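Local coordinates for protein Ddb_g0293866 (Dictyostelium discoideum, PDB 5LW6) that contains an ADP-ribose-binding macrodomain, the part described here, and probably senses DNA damage by recognising poly-ADP-ribose, at residues 38-43 / 244-249; 90-95 / 121-126; 142-147 / 210-215; 184-189 / 218-223. All coordinates share one frame; numbering follows the deposited sequence. Where two conformers were deposited one is given.

Interaction 1: 38-43 / 244-249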
loop_
_atom_site.group_PDB
_atom_site.type_symbol
_atom_site.label_atom_id
_atom_site.label_comp_id
_atom_site.label_asym_id
_atom_site.label_seq_id
_atom_site.Cartn_x
_atom_site.Cartn_y
_atom_site.Cartn_z
ATOM N N ILE A 38 -14.787 -8.329 -0.526
ATOM C CA ILE A 38 -15.748 -7.340 -0.940
ATOM C C ILE A 38 -15.487 -6.820 -2.356
ATOM O O ILE A 38 -16.408 -6.392 -3.022
ATOM C CB ILE A 38 -15.780 -6.241 0.167
ATOM C CG1 ILE A 38 -16.795 -6.712 1.207
ATOM C CG2 ILE A 38 -16.082 -4.836 -0.324
ATOM C CD1 ILE A 38 -16.831 -5.873 2.455
ATOM N N GLY A 39 -14.233 -6.898 -2.801
ATOM C CA GLY A 39 -13.862 -6.546 -4.178
ATOM C C GLY A 39 -13.803 -5.052 -4.348
ATOM O O GLY A 39 -13.876 -4.314 -3.360
ATOM N N PRO A 40 -13.682 -4.601 -5.603
ATOM C CA PRO A 40 -13.507 -3.172 -5.922
ATOM C C PRO A 40 -14.776 -2.394 -5.824
ATOM O O PRO A 40 -15.838 -2.887 -6.236
ATOM C CB PRO A 40 -13.053 -3.182 -7.360
ATOM C CG PRO A 40 -13.485 -4.499 -7.924
ATOM C CD PRO A 40 -13.699 -5.443 -6.801
ATOM N N LYS A 41 -14.664 -1.215 -5.245
ATOM C CA LYS A 41 -15.775 -0.246 -5.096
ATOM C C LYS A 41 -15.281 1.118 -5.604
ATOM O O LYS A 41 -15.233 2.103 -4.879
ATOM C CB LYS A 41 -16.159 -0.165 -3.645
ATOM C CG LYS A 41 -16.606 -1.468 -3.026
ATOM C CD LYS A 41 -17.992 -1.847 -3.530
ATOM C CE LYS A 41 -18.559 -3.134 -2.903
ATOM N NZ LYS A 41 -19.575 -3.656 -3.906
ATOM N N TYR A 42 -14.903 1.119 -6.844
ATOM C CA TYR A 42 -14.198 2.226 -7.404
ATOM C C TYR A 42 -15.159 3.312 -7.824
ATOM O O TYR A 42 -16.291 3.044 -8.188
ATOM C CB TYR A 42 -13.317 1.783 -8.559
ATOM C CG TYR A 42 -12.265 0.766 -8.213
ATOM C CD1 TYR A 42 -11.797 0.621 -6.897
ATOM C CD2 TYR A 42 -11.640 0.022 -9.215
ATOM C CE1 TYR A 42 -10.805 -0.282 -6.582
ATOM C CE2 TYR A 42 -10.647 -0.919 -8.908
ATOM C CZ TYR A 42 -10.242 -1.069 -7.589
ATOM O OH TYR A 42 -9.263 -1.978 -7.301
ATOM N N ARG A 43 -14.717 4.566 -7.814
ATOM C CA ARG A 43 -15.592 5.741 -8.099
ATOM C C ARG A 43 -14.854 6.732 -8.995
ATOM O O ARG A 43 -13.832 7.212 -8.590
ATOM C CB ARG A 43 -15.947 6.459 -6.782
ATOM C CG ARG A 43 -16.870 5.634 -5.898
ATOM C CD ARG A 43 -17.529 6.470 -4.801
ATOM N NE ARG A 43 -18.586 5.678 -4.158
ATOM C CZ ARG A 43 -19.209 5.997 -3.018
ATOM N NH1 ARG A 43 -18.884 7.101 -2.337
ATOM N NH2 ARG A 43 -20.162 5.184 -2.531
ATOM N N THR A 244 -6.578 -7.485 -0.885
ATOM C CA THR A 244 -5.723 -6.425 -0.288
ATOM C C THR A 244 -5.580 -5.253 -1.280
ATOM O O THR A 244 -5.775 -4.103 -0.913
ATOM C CB THR A 244 -4.394 -6.942 0.215
ATOM O OG1 THR A 244 -4.532 -8.156 0.991
ATOM C CG2 THR A 244 -3.740 -5.927 1.039
ATOM N N TYR A 245 -5.293 -5.557 -2.522
ATOM C CA TYR A 245 -5.175 -4.495 -3.509
ATOM C C TYR A 245 -6.500 -3.782 -3.716
ATOM O O TYR A 245 -6.590 -2.571 -3.754
ATOM C CB TYR A 245 -4.641 -5.006 -4.858
ATOM C CG TYR A 245 -3.141 -5.140 -4.884
ATOM C CD1 TYR A 245 -2.329 -4.030 -5.118
ATOM C CD2 TYR A 245 -2.514 -6.320 -4.654
ATOM C CE1 TYR A 245 -0.954 -4.151 -5.123
ATOM C CE2 TYR A 245 -1.130 -6.443 -4.667
ATOM C CZ TYR A 245 -0.340 -5.343 -4.877
ATOM O OH TYR A 245 1.082 -5.454 -4.858
ATOM N N HIS A 246 -7.573 -4.547 -3.832
ATOM C CA HIS A 246 -8.911 -3.926 -3.947
ATOM C C HIS A 246 -9.222 -2.997 -2.797
ATOM O O HIS A 246 -9.673 -1.915 -2.996
ATOM C CB HIS A 246 -9.984 -4.998 -4.104
ATOM C CG HIS A 246 -9.995 -5.641 -5.454
ATOM N ND1 HIS A 246 -10.360 -6.963 -5.658
ATOM C CD2 HIS A 246 -9.729 -5.134 -6.678
ATOM C CE1 HIS A 246 -10.259 -7.245 -6.951
ATOM N NE2 HIS A 246 -9.920 -6.139 -7.599
ATOM N N SER A 247 -8.975 -3.445 -1.574
ATOM C CA SER A 247 -9.148 -2.623 -0.397
ATOM C C SER A 247 -8.316 -1.360 -0.438
ATOM O O SER A 247 -8.779 -0.252 -0.058
ATOM C CB SER A 247 -8.740 -3.436 0.823
ATOM O OG SER A 247 -9.709 -4.419 0.974
ATOM N N LEU A 248 -7.064 -1.498 -0.825
ATOM C CA LEU A 248 -6.186 -0.348 -0.922
ATOM C C LEU A 248 -6.735 0.680 -1.896
ATOM O O LEU A 248 -6.760 1.873 -1.632
ATOM C CB LEU A 248 -4.801 -0.853 -1.303
ATOM C CG LEU A 248 -3.754 0.215 -1.553
ATOM C CD1 LEU A 248 -3.541 1.069 -0.304
ATOM C CD2 LEU A 248 -2.462 -0.460 -1.990
ATOM N N PHE A 249 -7.126 0.231 -3.086
ATOM C CA PHE A 249 -7.593 1.146 -4.090
ATOM C C PHE A 249 -8.975 1.646 -3.764
ATOM O O PHE A 249 -9.304 2.788 -4.068
ATOM C CB PHE A 249 -7.552 0.493 -5.486
ATOM C CG PHE A 249 -6.161 0.200 -5.971
ATOM C CD1 PHE A 249 -5.078 1.069 -5.681
ATOM C CD2 PHE A 249 -5.901 -0.910 -6.654
ATOM C CE1 PHE A 249 -3.772 0.770 -6.099
ATOM C CE2 PHE A 249 -4.599 -1.208 -7.098
ATOM C CZ PHE A 249 -3.558 -0.373 -6.829
#
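P40 lies flat over the imidazole of H246, a CH-pi contact in which CD stands 3.7 Å from the centroid of the H246 ring and only 3° off its normal. The two side chains run alongside each other and point the same way. A second group of contacts belongs to the Y42 phenol, which crosses H246 at about a right angle. Its hydroxyl comes in at the imidazole edge, in the ring plane, with OH of Y42 3.3 Å from CD2 of H246, a carbon, so this is van der Waals contact. The same ring packs on the next turn of the helix, where CE1 of Y42 is 3.5 Å from CB of F249. P40 CB also sits over the centre of the tyrosine ring, which joins the two groups. The polar bond of the imidazole goes outside the two segments: NE2, next to CD2 in the ring, is hydrogen-bonded to E83. Replacing H246 by an alanine would probably leave the P40 ring without its flat support and E83 without this partner. The contact fastens the N-terminal loop that precedes strand 55-59 along helix 237-253, with helix 70-87 supplying E83 and the F249 stacking partner Y84.

Interaction 2: 90-95 / 121-126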
loop_
_atom_site.group_PDB
_atom_site.type_symbol
_atom_site.label_atom_id
_atom_site.label_comp_id
_atom_site.label_asym_id
_atom_site.label_seq_id
_atom_site.Cartn_x
_atom_site.Cartn_y
_atom_site.Cartn_z
ATOM N N LYS A 90 -8.464 8.600 -18.034
ATOM C CA LYS A 90 -8.804 10.035 -18.121
ATOM C C LYS A 90 -8.868 10.757 -16.788
ATOM O O LYS A 90 -9.243 11.901 -16.784
ATOM C CB LYS A 90 -10.159 10.296 -18.792
ATOM C CG LYS A 90 -10.297 9.724 -20.199
ATOM C CD LYS A 90 -11.603 10.119 -20.893
ATOM C CE LYS A 90 -11.539 9.571 -22.311
ATOM N NZ LYS A 90 -12.740 9.822 -23.157
ATOM N N GLU A 91 -8.576 10.106 -15.666
ATOM C CA GLU A 91 -8.542 10.794 -14.377
ATOM C C GLU A 91 -7.100 11.091 -14.067
ATOM O O GLU A 91 -6.377 10.255 -13.537
ATOM C CB GLU A 91 -9.198 9.938 -13.318
ATOM C CG GLU A 91 -10.709 9.935 -13.504
ATOM C CD GLU A 91 -11.446 8.906 -12.690
ATOM O OE1 GLU A 91 -11.980 7.915 -13.253
ATOM O OE2 GLU A 91 -11.560 9.089 -11.466
ATOM N N ASP A 92 -6.656 12.295 -14.380
ATOM C CA ASP A 92 -5.237 12.599 -14.303
ATOM C C ASP A 92 -4.762 12.970 -12.913
ATOM O O ASP A 92 -3.621 13.208 -12.751
ATOM C CB ASP A 92 -4.946 13.779 -15.246
ATOM C CG ASP A 92 -5.400 13.511 -16.694
ATOM O OD1 ASP A 92 -5.449 12.313 -17.093
ATOM O OD2 ASP A 92 -5.681 14.518 -17.437
ATOM N N ASP A 93 -5.627 13.001 -11.878
ATOM C CA ASP A 93 -5.146 13.246 -10.528
ATOM C C ASP A 93 -4.426 12.034 -9.886
ATOM O O ASP A 93 -3.742 12.175 -8.872
ATOM C CB ASP A 93 -6.253 13.704 -9.564
ATOM C CG ASP A 93 -7.247 12.635 -9.281
ATOM O OD1 ASP A 93 -7.930 12.210 -10.234
ATOM O OD2 ASP A 93 -7.371 12.231 -8.079
ATOM N N ILE A 94 -4.671 10.856 -10.442
ATOM C CA ILE A 94 -4.203 9.620 -9.912
ATOM C C ILE A 94 -2.749 9.459 -10.253
ATOM O O ILE A 94 -2.283 9.654 -11.387
ATOM C CB ILE A 94 -5.006 8.461 -10.536
ATOM C CG1 ILE A 94 -6.436 8.470 -10.044
ATOM C CG2 ILE A 94 -4.345 7.171 -10.152
ATOM C CD1 ILE A 94 -7.389 7.592 -10.819
ATOM N N LYS A 95 -1.960 9.149 -9.237
ATOM C CA LYS A 95 -0.560 8.847 -9.385
ATOM C C LYS A 95 -0.270 7.677 -8.468
ATOM O O LYS A 95 -0.540 7.754 -7.251
ATOM C CB LYS A 95 0.277 10.076 -9.016
ATOM C CG LYS A 95 1.677 9.949 -9.400
ATOM C CD LYS A 95 2.351 11.348 -9.476
ATOM C CE LYS A 95 1.829 12.395 -8.470
ATOM N NZ LYS A 95 2.822 12.780 -7.396
ATOM N N TRP A 121 2.092 0.715 -20.848
ATOM C CA TRP A 121 2.327 1.102 -19.437
ATOM C C TRP A 121 1.720 2.474 -19.166
ATOM O O TRP A 121 2.066 3.449 -19.790
ATOM C CB TRP A 121 3.812 1.089 -19.182
ATOM C CG TRP A 121 4.225 1.227 -17.782
ATOM C CD1 TRP A 121 3.954 2.271 -16.912
ATOM C CD2 TRP A 121 5.043 0.289 -17.034
ATOM N NE1 TRP A 121 4.548 2.037 -15.694
ATOM C CE2 TRP A 121 5.241 0.847 -15.750
ATOM C CE3 TRP A 121 5.624 -0.945 -17.338
ATOM C CZ2 TRP A 121 5.974 0.203 -14.789
ATOM C CZ3 TRP A 121 6.394 -1.551 -16.442
ATOM C CH2 TRP A 121 6.524 -1.010 -15.122
ATOM N N ASP A 122 0.786 2.568 -18.233
ATOM C CA ASP A 122 0.143 3.830 -17.902
ATOM C C ASP A 122 1.108 4.842 -17.319
ATOM O O ASP A 122 1.804 4.538 -16.371
ATOM C CB ASP A 122 -0.996 3.537 -16.909
ATOM C CG ASP A 122 -1.996 4.639 -16.828
ATOM O OD1 ASP A 122 -1.598 5.801 -16.544
ATOM O OD2 ASP A 122 -3.191 4.365 -17.131
ATOM N N LYS A 123 1.184 6.051 -17.898
ATOM C CA LYS A 123 2.059 7.148 -17.403
ATOM C C LYS A 123 1.857 7.468 -15.932
ATOM O O LYS A 123 2.732 8.003 -15.322
ATOM C CB LYS A 123 1.877 8.464 -18.227
ATOM C CG LYS A 123 0.459 9.036 -18.171
ATOM C CD LYS A 123 0.144 10.326 -18.996
ATOM C CE LYS A 123 -1.239 10.803 -18.524
ATOM N NZ LYS A 123 -1.903 11.855 -19.334
ATOM N N ARG A 124 0.696 7.110 -15.375
ATOM C CA ARG A 124 0.375 7.387 -13.978
ATOM C C ARG A 124 0.927 6.368 -13.011
ATOM O O ARG A 124 0.808 6.592 -11.830
ATOM C CB ARG A 124 -1.105 7.469 -13.758
ATOM C CG ARG A 124 -1.804 8.634 -14.473
ATOM C CD ARG A 124 -3.304 8.481 -14.490
ATOM N NE ARG A 124 -3.788 7.306 -15.196
ATOM C CZ ARG A 124 -5.060 6.886 -15.149
ATOM N NH1 ARG A 124 -5.951 7.528 -14.449
ATOM N NH2 ARG A 124 -5.445 5.807 -15.816
ATOM N N PHE A 125 1.539 5.294 -13.520
ATOM C CA PHE A 125 2.113 4.266 -12.646
ATOM C C PHE A 125 3.598 4.203 -12.763
ATOM O O PHE A 125 4.138 4.168 -13.897
ATOM C CB PHE A 125 1.553 2.921 -13.023
ATOM C CG PHE A 125 2.159 1.799 -12.272
ATOM C CD1 PHE A 125 2.147 1.778 -10.889
ATOM C CD2 PHE A 125 2.780 0.768 -12.955
ATOM C CE1 PHE A 125 2.743 0.711 -10.219
ATOM C CE2 PHE A 125 3.337 -0.297 -12.308
ATOM C CZ PHE A 125 3.337 -0.302 -10.922
ATOM N N GLU A 126 4.293 4.297 -11.629
ATOM C CA GLU A 126 5.759 4.143 -11.617
ATOM C C GLU A 126 6.189 3.165 -10.560
ATOM O O GLU A 126 5.513 3.018 -9.519
ATOM C CB GLU A 126 6.438 5.456 -11.232
ATOM C CG GLU A 126 6.125 6.569 -12.186
ATOM C CD GLU A 126 6.813 7.894 -11.834
ATOM O OE1 GLU A 126 7.383 8.032 -10.694
ATOM O OE2 GLU A 126 6.760 8.802 -12.737
#
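R124 NH1 donates to the backbone O of E91 at 2.9 Å, the one hydrogen bond between the segments. The bond is bent, with an N-H...O angle of 140°, and the nitrogen stands above the carbonyl plane. The motif behind it is an Asx turn within a type I beta turn from D122 to F125, just before strand 125-130: OD1 of D122 accepts from the backbone N of R124 at 2.9 Å through its anti lone pair. E91 to I94 form a type I beta turn of their own. The D122 carboxylate also receives the guanidinium side-on, NE to OD1 and NH2 to OD2, in nearly straight bonds of 3.0 Å each. OD1 is thus gripped by two donors of one residue. The arginine chain bends at chi3 (-62°), which folds the guanidinium back over its own turn to meet D122 while NH1 faces the other loop. NH1 also bonds to the carbonyl O of H88, just past helix 70-87, and NH2 to that of L85 in its last turn. A methionine in place of R124 would probably leave the D122 carboxylate without its charged mate and the E91 carbonyl without this donor. Outward from the polar centre, CD1 of I94 rests 3.9 Å from NH1 of R124, approaching neither face nor edge. D92 and K123 form a looser pair of opposite charges, OD1 of D92 being 4.2 Å from NZ of K123, beyond a salt bridge. Beside the start of strand 95-101, the I94 carbonyl O lies against the arginine's aliphatic part, 3.3 Å from CG of R124.

Interaction 3: 142-147 / 210-215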
loop_
_atom_site.group_PDB
_atom_site.type_symbol
_atom_site.label_atom_id
_atom_site.label_comp_id
_atom_site.label_asym_id
_atom_site.label_seq_id
_atom_site.Cartn_x
_atom_site.Cartn_y
_atom_site.Cartn_z
ATOM N N GLY A 142 6.225 12.530 -3.137
ATOM C CA GLY A 142 5.182 13.423 -3.589
ATOM C C GLY A 142 3.781 12.809 -3.583
ATOM O O GLY A 142 2.952 13.146 -4.462
ATOM N N CYS A 143 3.500 11.915 -2.638
ATOM C CA CYS A 143 2.206 11.231 -2.620
ATOM C C CYS A 143 1.480 11.615 -1.361
ATOM O O CYS A 143 2.089 11.627 -0.296
ATOM C CB CYS A 143 2.363 9.725 -2.657
ATOM S SG CYS A 143 2.990 9.137 -4.292
ATOM N N LYS A 144 0.200 11.943 -1.489
ATOM C CA LYS A 144 -0.603 12.315 -0.373
ATOM C C LYS A 144 -1.039 11.157 0.522
ATOM O O LYS A 144 -1.390 11.376 1.712
ATOM C CB LYS A 144 -1.809 13.142 -0.832
ATOM C CG LYS A 144 -1.363 14.495 -1.323
ATOM C CD LYS A 144 -2.591 15.377 -1.528
ATOM C CE LYS A 144 -2.244 16.677 -2.307
ATOM N NZ LYS A 144 -1.660 17.557 -1.274
ATOM N N LEU A 145 -1.003 9.937 -0.033
ATOM C CA LEU A 145 -1.361 8.746 0.682
ATOM C C LEU A 145 -0.124 7.805 0.674
ATOM O O LEU A 145 0.494 7.599 -0.333
ATOM C CB LEU A 145 -2.569 7.978 0.123
ATOM C CG LEU A 145 -3.882 8.785 0.084
ATOM C CD1 LEU A 145 -3.857 9.544 -1.205
ATOM C CD2 LEU A 145 -5.100 7.854 0.156
ATOM N N PHE A 146 0.226 7.308 1.853
ATOM C CA PHE A 146 1.411 6.463 2.014
ATOM C C PHE A 146 0.962 5.174 2.692
ATOM O O PHE A 146 0.455 5.236 3.798
ATOM C CB PHE A 146 2.474 7.164 2.858
ATOM C CG PHE A 146 3.780 6.412 2.905
ATOM C CD1 PHE A 146 3.993 5.398 3.827
ATOM C CD2 PHE A 146 4.744 6.652 1.994
ATOM C CE1 PHE A 146 5.161 4.654 3.863
ATOM C CE2 PHE A 146 5.939 5.965 2.016
ATOM C CZ PHE A 146 6.163 4.942 2.893
ATOM N N ALA A 147 1.159 4.043 2.020
ATOM C CA ALA A 147 0.733 2.720 2.504
ATOM C C ALA A 147 1.936 1.976 3.032
ATOM O O ALA A 147 3.051 2.010 2.424
ATOM C CB ALA A 147 0.114 1.926 1.415
ATOM N N GLY A 210 4.468 15.994 2.756
ATOM C CA GLY A 210 3.168 16.182 2.118
ATOM C C GLY A 210 2.205 15.036 2.199
ATOM O O GLY A 210 1.193 14.992 1.423
ATOM N N ILE A 211 2.419 14.163 3.160
ATOM C CA ILE A 211 1.552 12.978 3.367
ATOM C C ILE A 211 0.382 13.379 4.206
ATOM O O ILE A 211 0.554 13.921 5.349
ATOM C CB ILE A 211 2.329 11.785 3.987
ATOM C CG1 ILE A 211 3.395 11.229 3.006
ATOM C CG2 ILE A 211 1.348 10.699 4.389
ATOM C CD1 ILE A 211 4.549 10.440 3.626
ATOM N N ASP A 212 -0.830 13.113 3.727
ATOM C CA ASP A 212 -2.059 13.344 4.498
ATOM C C ASP A 212 -2.634 12.156 5.204
ATOM O O ASP A 212 -3.327 12.322 6.226
ATOM C CB ASP A 212 -3.143 13.918 3.607
ATOM C CG ASP A 212 -2.781 15.308 3.086
ATOM O OD1 ASP A 212 -1.990 16.022 3.746
ATOM O OD2 ASP A 212 -3.250 15.653 1.970
ATOM N N ILE A 213 -2.421 10.957 4.633
ATOM C CA ILE A 213 -3.025 9.738 5.108
ATOM C C ILE A 213 -1.992 8.628 5.051
ATOM O O ILE A 213 -1.340 8.451 4.049
ATOM C CB ILE A 213 -4.277 9.321 4.242
ATOM C CG1 ILE A 213 -5.375 10.372 4.262
ATOM C CG2 ILE A 213 -4.785 7.914 4.657
ATOM C CD1 ILE A 213 -6.186 10.338 3.000
ATOM N N VAL A 214 -1.837 7.892 6.136
ATOM C CA VAL A 214 -1.038 6.647 6.225
ATOM C C VAL A 214 -2.010 5.448 6.260
ATOM O O VAL A 214 -2.960 5.459 7.004
ATOM C CB VAL A 214 -0.091 6.635 7.485
ATOM C CG1 VAL A 214 0.539 5.256 7.640
ATOM C CG2 VAL A 214 0.951 7.735 7.358
ATOM N N ILE A 215 -1.799 4.500 5.411
ATOM C CA ILE A 215 -2.709 3.381 5.280
ATOM C C ILE A 215 -1.941 2.115 5.672
ATOM O O ILE A 215 -0.885 1.767 5.120
ATOM C CB ILE A 215 -3.195 3.233 3.812
ATOM C CG1 ILE A 215 -3.863 4.496 3.293
ATOM C CG2 ILE A 215 -4.053 1.974 3.656
ATOM C CD1 ILE A 215 -4.144 4.488 1.791
HETATM O O HOH W 1 -3.633 17.937 0.889
HETATM O O HOH W 2 -0.233 17.021 1.327
#
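K144 O receives two backbone N-H groups at once, from D212 N at 2.7 Å and I213 N at 3.1 Å, where two parallel strands of the macrodomain sheet begin. From there the ladder is regular: F146 N donates to I213 O, and I215 N donates to F146 O, with N-H...O angles of 163° and 161°. The axes of the short segments 145-147 and 213-215 approach to 4.6 Å. The tight part is apolar. On the face bearing L145, A147, I213 and I215, the CD2 methyl of L145 meets the CD1 atoms of both I213 and I215 at 3.9 Å. On the other face, CD1 of I211 packs against CB of F146 at 4.0 Å. F146 has CG opposite its backbone N (chi1 -173°), and its ring extends from there toward F139.

The loose side is the K144-D212 pair. Their side chains run alongside each other, but NZ of K144 stays 4.1 Å from OD2 of D212, beyond a salt bridge. Two waters fill in: each accepts from K144 NZ, one donating to D212 OD2, the other to D212 OD1 and to G210 O. The opposite charges are therefore joined mainly through solvent.

Both strands are central, strand 145-149 being flanked also by strand 55-59 and strand 213-217 by the antiparallel strand 189-193, while L248 and L252 of helix 237-253 cover the face bearing L145.

Interaction 4: 184-189 / 218-223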
loop_
_atom_site.group_PDB
_atom_site.type_symbol
_atom_site.label_atom_id
_atom_site.label_comp_id
_atom_site.label_asym_id
_atom_site.label_seq_id
_atom_site.Cartn_x
_atom_site.Cartn_y
_atom_site.Cartn_z
ATOM N N GLY A 184 -7.292 -5.433 13.142
ATOM C CA GLY A 184 -7.332 -5.548 11.698
ATOM C C GLY A 184 -7.501 -6.950 11.244
ATOM O O GLY A 184 -7.203 -7.882 11.973
ATOM N N LYS A 185 -8.001 -7.074 10.012
ATOM C CA LYS A 185 -8.253 -8.357 9.370
ATOM C C LYS A 185 -7.471 -8.437 8.072
ATOM O O LYS A 185 -7.416 -7.447 7.322
ATOM C CB LYS A 185 -9.702 -8.467 9.013
ATOM C CG LYS A 185 -10.614 -8.326 10.207
ATOM C CD LYS A 185 -10.883 -9.642 10.900
ATOM C CE LYS A 185 -11.847 -9.435 12.089
ATOM N NZ LYS A 185 -11.138 -8.694 13.180
ATOM N N ILE A 186 -6.950 -9.625 7.799
ATOM C CA ILE A 186 -6.184 -9.871 6.577
ATOM C C ILE A 186 -7.011 -9.615 5.335
ATOM O O ILE A 186 -8.173 -10.026 5.219
ATOM C CB ILE A 186 -5.567 -11.312 6.541
ATOM C CG1 ILE A 186 -4.531 -11.485 7.683
ATOM C CG2 ILE A 186 -4.826 -11.552 5.247
ATOM C CD1 ILE A 186 -4.610 -12.851 8.363
ATOM N N GLY A 187 -6.394 -8.943 4.377
ATOM C CA GLY A 187 -7.068 -8.589 3.154
ATOM C C GLY A 187 -7.671 -7.171 3.184
ATOM O O GLY A 187 -8.240 -6.758 2.213
ATOM N N LYS A 188 -7.592 -6.455 4.310
ATOM C CA LYS A 188 -8.141 -5.150 4.451
ATOM C C LYS A 188 -7.077 -4.089 4.701
ATOM O O LYS A 188 -5.965 -4.428 5.079
ATOM C CB LYS A 188 -9.189 -5.099 5.578
ATOM C CG LYS A 188 -10.399 -5.979 5.280
ATOM C CD LYS A 188 -11.246 -5.577 4.057
ATOM C CE LYS A 188 -12.491 -6.470 3.778
ATOM N NZ LYS A 188 -12.106 -7.725 3.034
ATOM N N VAL A 189 -7.414 -2.845 4.425
ATOM C CA VAL A 189 -6.556 -1.703 4.791
ATOM C C VAL A 189 -7.212 -0.763 5.786
ATOM O O VAL A 189 -8.457 -0.727 5.913
ATOM C CB VAL A 189 -6.039 -0.961 3.539
ATOM C CG1 VAL A 189 -5.508 -1.971 2.497
ATOM C CG2 VAL A 189 -7.107 -0.090 2.949
ATOM N N LEU A 218 -2.934 -4.924 5.349
ATOM C CA LEU A 218 -2.763 -6.232 5.949
ATOM C C LEU A 218 -2.744 -7.295 4.805
ATOM O O LEU A 218 -3.741 -7.936 4.480
ATOM C CB LEU A 218 -3.868 -6.482 6.990
ATOM C CG LEU A 218 -3.510 -5.956 8.370
ATOM C CD1 LEU A 218 -3.395 -4.463 8.409
ATOM C CD2 LEU A 218 -4.569 -6.412 9.342
ATOM N N GLY A 219 -1.603 -7.394 4.136
ATOM C CA GLY A 219 -1.428 -8.353 3.070
ATOM C C GLY A 219 -1.198 -9.740 3.703
ATOM O O GLY A 219 -1.036 -9.875 4.913
ATOM N N VAL A 220 -1.090 -10.723 2.839
ATOM C CA VAL A 220 -0.960 -12.103 3.197
ATOM C C VAL A 220 0.502 -12.401 3.532
ATOM O O VAL A 220 1.399 -12.099 2.778
ATOM C CB VAL A 220 -1.446 -12.974 2.035
ATOM C CG1 VAL A 220 -1.146 -14.428 2.291
ATOM C CG2 VAL A 220 -2.916 -12.750 1.773
ATOM N N ASN A 221 0.721 -12.951 4.724
ATOM C CA ASN A 221 2.055 -13.377 5.116
ATOM C C ASN A 221 2.233 -14.866 4.897
ATOM O O ASN A 221 1.420 -15.683 5.285
ATOM C CB ASN A 221 2.277 -13.135 6.615
ATOM C CG ASN A 221 3.586 -13.699 7.079
ATOM O OD1 ASN A 221 4.598 -13.446 6.452
ATOM N ND2 ASN A 221 3.577 -14.476 8.187
HETATM N N MSE A 222 3.334 -15.181 4.276
HETATM C CA MSE A 222 3.705 -16.549 4.059
HETATM C C MSE A 222 4.873 -16.999 4.916
HETATM O O MSE A 222 5.228 -18.196 4.860
HETATM C CB MSE A 222 4.164 -16.787 2.604
HETATM C CG MSE A 222 3.152 -16.349 1.535
HETATM SE SE MSE A 222 1.474 -17.231 1.566
HETATM C CE MSE A 222 2.168 -19.035 1.096
ATOM N N ASN A 223 5.519 -16.077 5.659
ATOM C CA ASN A 223 6.778 -16.303 6.398
ATOM C C ASN A 223 6.473 -16.832 7.805
ATOM O O ASN A 223 5.968 -16.064 8.643
ATOM C CB ASN A 223 7.556 -14.975 6.461
ATOM C CG ASN A 223 8.873 -15.098 7.164
ATOM O OD1 ASN A 223 9.136 -16.107 7.837
ATOM N ND2 ASN A 223 9.705 -14.060 7.026
#
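L218 pairs with the type II beta turn K185-K188 through two backbone hydrogen bonds, in the loops that follow strand 213-217 and precede strand 189-193, two antiparallel neighbours in the macrodomain sheet. G187 N donates to L218 O at 2.8 Å, and L218 N donates to K188 O at 3.1 Å, with N-H...O angles of 169° and 159°. The two bonds hold the turn against the end of the strand. At the turn's third position G187 has phi 95°, where a side chain would be jammed against the carbonyl O of I186, so the backbone there calls for glycine.

The L218 side chain can be followed outward from the backbone. CB faces two carbonyl oxygens of the turn, 3.5 Å from K188 O and 3.7 Å from K185 O. CG, opposite the carbonyl carbon at chi1 -87°, directs the branch toward the chain entering the turn. There the CD2 methyl lies against the backbone joining G184 to K185, 3.5 Å from C of G184. A beta carbon on G184 would clash with that same methyl, so a residue with a side chain would not fit at G184 without moving L218. The L218 side chain also touches L154 of a neighbouring loop.

I186 turns its CG2 to L218 O and to V220, its side chain crossing that of V220 at about a right angle. V220 in turn packs on L240 of helix 237-253. The K188 ammonium points elsewhere, to a salt bridge with E243 of that helix. The hydrophobic meeting is methyl to methyl, CG2 of I186 standing 4.1 Å from CG2 of V220.

Overall arrangement
From the N terminus, residues 38-43 are the first to find a distant partner, the C-terminal helix 237-253, so interaction 1 spans nearly the whole domain and encloses the other three. Interaction 2 closes a short loop that holds strand 95-101 and helix 107-116 at the outer edge of the sheet and ends before interaction 3 opens; K95 NZ and G142 O bring the two together. Interactions 3 and 4 alternate their segments and so cross: interaction 3 pairs strands 145-149 and 213-217, and interaction 4 ties the loop after strand 213-217 to the turn before strand 189-193; I215 and V189 touch between them. L248 joins interaction 1 to interaction 3, and S247 joins it to interaction 4.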